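Local coordinates for pollen-specific leucine-rich repeat extensin-like protein 1 (Arabidopsis thaliana, PDB 6TME) that probably binds small secreted peptides through its leucine-rich repeats and links them to the cell wall of pollen through its extensin-like region, at residues A[43-54]-A[111-121]. Numbering follows the deposited sequence.
Sequences RLKRAYIALQAW and ELGLLTDVALF. With SO4 (sulfate ion), chain J; SO4 (sulfate ion), chain P.
Ala50 sits at the middle of the interface: its CB drops between the Glu111 carbonyl and Leu115, 3.7 Å from Leu115 CG. Both flanking positions on this side of the helix are also small. One turn back, Leu115 CD2 lies 3.7 Å from Ala47 CA, and one turn on, Ala53 CB touches the CB and CG of Glu111. With alanines on the helix side, the backbones come close, down to 5.0 Å between Ala50 CA and Leu112 CA.

Toward the repeats, Leu112 meets Trp54. Its CD1 stands over one face of the indole, 3.8 Å from the centroid of the five-membered ring. It lies only 11° off the normal, a CH-pi contact, while CD2 reaches back to Ala50 O and Trp54 CE3. Chi1 of -158° swings the indole away from its own backbone N and out to Phe121. The two rings are nearly parallel (22°) but slid aside. Trp54 CH2 touches Phe121 CZ at 3.8 Å. Phe128 also meets the indole, and Phe145 carries the aromatic series on from Phe121.

At the outer margin Leu114 CD1 packs on Ile49 CG2. Beyond it, the approach of Arg46 NH2 to Thr116 OG1 is modelled too short to trust. Arg43 and Asp117 form a long salt bridge, NH1 to OD1 3.6 Å, their flat groups nearly parallel; Arg43 NE also donates to a sulfate, most likely from the crystallisation solution.

A helix laid over the first turns of the solenoid, closing the end of its hydrophobic core, is part of the N-terminal cap of plant leucine-rich repeat proteins.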
loop_
_atom_site.group_PDB
_atom_site.type_symbol
_atom_site.label_atom_id
_atom_site.label_comp_id
_atom_site.label_asym_id
_atom_site.label_seq_id
_atom_site.Cartn_x
_atom_site.Cartn_y
_atom_site.Cartn_z
ATOM N N ARG A 43 15.608 32.331 0.876
ATOM C CA ARG A 43 14.888 31.065 0.927
ATOM C C ARG A 43 14.935 30.322 -0.408
ATOM O O ARG A 43 15.160 29.102 -0.440
ATOM C CB ARG A 43 13.454 31.348 1.363
ATOM C CG ARG A 43 12.485 30.230 1.265
ATOM C CD ARG A 43 11.154 30.658 1.870
ATOM N NE ARG A 43 11.313 31.204 3.210
ATOM C CZ ARG A 43 10.490 30.955 4.224
ATOM N NH1 ARG A 43 9.447 30.151 4.058
ATOM N NH2 ARG A 43 10.714 31.511 5.410
ATOM N N LEU A 44 14.711 31.024 -1.526
ATOM C CA LEU A 44 14.750 30.326 -2.811
ATOM C C LEU A 44 16.178 29.961 -3.216
ATOM O O LEU A 44 16.373 28.996 -3.956
ATOM C CB LEU A 44 14.064 31.150 -3.902
ATOM C CG LEU A 44 12.527 31.141 -3.782
ATOM C CD1 LEU A 44 11.860 32.118 -4.736
ATOM C CD2 LEU A 44 11.951 29.747 -4.000
ATOM N N LYS A 45 17.172 30.702 -2.724
ATOM C CA LYS A 45 18.560 30.303 -2.882
ATOM C C LYS A 45 18.813 28.929 -2.261
ATOM O O LYS A 45 19.498 28.084 -2.848
ATOM C CB LYS A 45 19.455 31.367 -2.246
ATOM C CG LYS A 45 20.916 30.994 -2.204
ATOM C CD LYS A 45 21.803 32.146 -1.743
ATOM C CE LYS A 45 23.277 31.748 -1.851
ATOM N NZ LYS A 45 24.194 32.605 -1.049
ATOM N N ARG A 46 18.260 28.692 -1.075
ATOM C CA ARG A 46 18.342 27.374 -0.463
ATOM C C ARG A 46 17.723 26.305 -1.366
ATOM O O ARG A 46 18.262 25.196 -1.495
ATOM C CB ARG A 46 17.667 27.421 0.900
ATOM C CG ARG A 46 18.610 27.874 1.998
ATOM C CD ARG A 46 17.852 28.344 3.200
ATOM N NE ARG A 46 16.880 27.343 3.637
ATOM C CZ ARG A 46 15.643 27.637 4.024
ATOM N NH1 ARG A 46 15.245 28.904 4.047
ATOM N NH2 ARG A 46 14.811 26.673 4.404
ATOM N N ALA A 47 16.618 26.629 -2.043
ATOM C CA ALA A 47 16.056 25.661 -2.985
ATOM C C ALA A 47 16.964 25.484 -4.188
ATOM O O ALA A 47 17.119 24.364 -4.692
ATOM C CB ALA A 47 14.658 26.076 -3.443
ATOM N N TYR A 48 17.563 26.584 -4.663
ATOM C CA TYR A 48 18.453 26.528 -5.817
ATOM C C TYR A 48 19.630 25.597 -5.550
ATOM O O TYR A 48 19.975 24.757 -6.387
ATOM C CB TYR A 48 18.961 27.937 -6.166
ATOM C CG TYR A 48 20.030 27.934 -7.246
ATOM C CD1 TYR A 48 19.684 27.760 -8.584
ATOM C CD2 TYR A 48 21.386 28.067 -6.928
ATOM C CE1 TYR A 48 20.631 27.748 -9.571
ATOM C CE2 TYR A 48 22.353 28.052 -7.920
ATOM C CZ TYR A 48 21.965 27.890 -9.244
ATOM O OH TYR A 48 22.896 27.845 -10.262
ATOM N N ILE A 49 20.274 25.758 -4.394
ATOM C CA ILE A 49 21.410 24.911 -4.033
ATOM C C ILE A 49 20.986 23.439 -3.957
ATOM O O ILE A 49 21.650 22.549 -4.512
ATOM C CB ILE A 49 22.018 25.410 -2.710
ATOM C CG1 ILE A 49 22.684 26.784 -2.914
ATOM C CG2 ILE A 49 23.000 24.374 -2.125
ATOM C CD1 ILE A 49 22.921 27.587 -1.593
ATOM N N ALA A 50 19.864 23.166 -3.280
ATOM C CA ALA A 50 19.312 21.814 -3.215
ATOM C C ALA A 50 19.136 21.204 -4.598
ATOM O O ALA A 50 19.568 20.067 -4.854
ATOM C CB ALA A 50 17.971 21.832 -2.481
ATOM N N LEU A 51 18.503 21.947 -5.509
ATOM C CA LEU A 51 18.164 21.343 -6.793
ATOM C C LEU A 51 19.395 21.180 -7.665
ATOM O O LEU A 51 19.488 20.211 -8.424
ATOM C CB LEU A 51 17.099 22.164 -7.511
ATOM C CG LEU A 51 15.741 22.169 -6.816
ATOM C CD1 LEU A 51 14.870 23.324 -7.363
ATOM C CD2 LEU A 51 15.036 20.816 -6.923
ATOM N N GLN A 52 20.352 22.114 -7.570
ATOM C CA GLN A 52 21.595 21.955 -8.323
ATOM C C GLN A 52 22.444 20.816 -7.759
ATOM O O GLN A 52 23.112 20.108 -8.525
ATOM C CB GLN A 52 22.407 23.265 -8.350
ATOM C CG GLN A 52 21.838 24.384 -9.255
ATOM C CD GLN A 52 21.670 23.931 -10.698
ATOM O OE1 GLN A 52 22.514 23.219 -11.225
ATOM N NE2 GLN A 52 20.579 24.341 -11.341
ATOM N N ALA A 53 22.450 20.626 -6.431
ATOM C CA ALA A 53 23.147 19.461 -5.889
ATOM C C ALA A 53 22.492 18.169 -6.371
ATOM O O ALA A 53 23.184 17.179 -6.626
ATOM C CB ALA A 53 23.178 19.512 -4.362
ATOM N N TRP A 54 21.166 18.174 -6.546
ATOM C CA TRP A 54 20.467 16.977 -7.010
ATOM C C TRP A 54 20.789 16.686 -8.474
ATOM O O TRP A 54 21.110 15.544 -8.837
ATOM C CB TRP A 54 18.959 17.139 -6.801
ATOM C CG TRP A 54 18.199 15.845 -6.736
ATOM C CD1 TRP A 54 18.725 14.577 -6.705
ATOM C CD2 TRP A 54 16.774 15.688 -6.701
ATOM N NE1 TRP A 54 17.714 13.650 -6.663
ATOM C CE2 TRP A 54 16.507 14.302 -6.650
ATOM C CE3 TRP A 54 15.695 16.586 -6.723
ATOM C CZ2 TRP A 54 15.205 13.790 -6.618
ATOM C CZ3 TRP A 54 14.400 16.081 -6.679
ATOM C CH2 TRP A 54 14.163 14.694 -6.627
ATOM N N GLU A 111 21.664 17.393 0.531
ATOM C CA GLU A 111 21.300 18.792 0.334
ATOM C C GLU A 111 19.804 18.969 0.101
ATOM O O GLU A 111 19.280 20.066 0.329
ATOM C CB GLU A 111 22.098 19.389 -0.839
ATOM C CG GLU A 111 23.556 19.695 -0.531
ATOM C CD GLU A 111 24.450 18.449 -0.450
ATOM O OE1 GLU A 111 23.989 17.324 -0.763
ATOM O OE2 GLU A 111 25.631 18.601 -0.059
ATOM N N LEU A 112 19.098 17.914 -0.326
ATOM C CA LEU A 112 17.649 18.015 -0.452
ATOM C C LEU A 112 17.002 18.388 0.873
ATOM O O LEU A 112 15.871 18.898 0.882
ATOM C CB LEU A 112 17.070 16.699 -0.986
ATOM C CG LEU A 112 17.522 16.377 -2.420
ATOM C CD1 LEU A 112 16.942 15.091 -2.957
ATOM C CD2 LEU A 112 17.212 17.542 -3.359
ATOM N N GLY A 113 17.708 18.180 1.991
ATOM C CA GLY A 113 17.225 18.647 3.283
ATOM C C GLY A 113 17.019 20.152 3.362
ATOM O O GLY A 113 16.422 20.635 4.337
ATOM N N LEU A 114 17.497 20.902 2.361
ATOM C CA LEU A 114 17.276 22.336 2.341
ATOM C C LEU A 114 15.883 22.710 1.841
ATOM O O LEU A 114 15.473 23.858 2.007
ATOM C CB LEU A 114 18.349 23.016 1.479
ATOM C CG LEU A 114 19.774 23.028 2.066
ATOM C CD1 LEU A 114 20.783 23.383 1.010
ATOM C CD2 LEU A 114 19.934 23.941 3.294
ATOM N N LEU A 115 15.143 21.777 1.240
ATOM C CA LEU A 115 13.822 22.076 0.682
ATOM C C LEU A 115 12.751 22.078 1.775
ATOM O O LEU A 115 11.792 21.302 1.753
ATOM C CB LEU A 115 13.485 21.069 -0.412
ATOM C CG LEU A 115 14.406 21.184 -1.619
ATOM C CD1 LEU A 115 14.215 20.016 -2.602
ATOM C CD2 LEU A 115 14.174 22.526 -2.309
ATOM N N THR A 116 12.920 22.984 2.742
ATOM C CA THR A 116 12.175 22.852 3.993
ATOM C C THR A 116 10.698 23.173 3.849
ATOM O O THR A 116 9.943 22.949 4.799
ATOM C CB THR A 116 12.759 23.750 5.092
ATOM O OG1 THR A 116 12.861 25.089 4.614
ATOM C CG2 THR A 116 14.148 23.259 5.548
ATOM N N ASP A 117 10.256 23.677 2.704
ATOM C CA ASP A 117 8.835 23.942 2.516
ATOM C C ASP A 117 8.117 22.834 1.757
ATOM O O ASP A 117 6.909 22.938 1.538
ATOM C CB ASP A 117 8.650 25.285 1.788
ATOM C CG ASP A 117 9.288 26.446 2.551
ATOM O OD1 ASP A 117 8.984 26.579 3.759
ATOM O OD2 ASP A 117 10.128 27.183 1.966
ATOM N N VAL A 118 8.827 21.788 1.334
ATOM C CA VAL A 118 8.208 20.770 0.498
ATOM C C VAL A 118 7.254 19.925 1.334
ATOM O O VAL A 118 7.599 19.458 2.425
ATOM C CB VAL A 118 9.278 19.903 -0.180
ATOM C CG1 VAL A 118 8.657 18.637 -0.711
ATOM C CG2 VAL A 118 9.916 20.662 -1.306
ATOM N N ALA A 119 6.035 19.770 0.845
ATOM C CA ALA A 119 5.051 18.885 1.437
ATOM C C ALA A 119 4.649 17.763 0.504
ATOM O O ALA A 119 4.057 16.770 0.961
ATOM C CB ALA A 119 3.793 19.666 1.842
ATOM N N LEU A 120 4.973 17.876 -0.773
ATOM C CA LEU A 120 4.610 16.877 -1.759
ATOM C C LEU A 120 5.884 16.429 -2.448
ATOM O O LEU A 120 6.639 17.260 -2.973
ATOM C CB LEU A 120 3.607 17.453 -2.747
ATOM C CG LEU A 120 3.049 16.603 -3.874
ATOM C CD1 LEU A 120 1.680 17.178 -4.134
ATOM C CD2 LEU A 120 3.934 16.674 -5.148
ATOM N N PHE A 121 6.130 15.121 -2.443
ATOM C CA PHE A 121 7.328 14.574 -3.078
ATOM C C PHE A 121 6.929 13.301 -3.831
ATOM O O PHE A 121 6.719 12.241 -3.219
ATOM C CB PHE A 121 8.402 14.326 -2.027
ATOM C CG PHE A 121 9.740 13.970 -2.598
ATOM C CD1 PHE A 121 10.640 14.964 -2.975
ATOM C CD2 PHE A 121 10.103 12.646 -2.755
ATOM C CE1 PHE A 121 11.884 14.639 -3.500
ATOM C CE2 PHE A 121 11.352 12.310 -3.262
ATOM C CZ PHE A 121 12.240 13.320 -3.651
HETATM S S SO4 J . 13.042 34.475 4.096
HETATM O O1 SO4 J . 12.710 34.108 2.723
HETATM O O2 SO4 J . 13.866 35.687 4.077
HETATM O O3 SO4 J . 11.829 34.745 4.886
HETATM O O4 SO4 J . 13.811 33.371 4.671
HETATM S S SO4 P . 22.763 33.923 1.897
HETATM O O1 SO4 P . 23.730 33.035 1.258
HETATM O O2 SO4 P . 22.342 34.969 0.966
HETATM O O3 SO4 P . 23.385 34.535 3.070
HETATM O O4 SO4 P . 21.597 33.142 2.308
#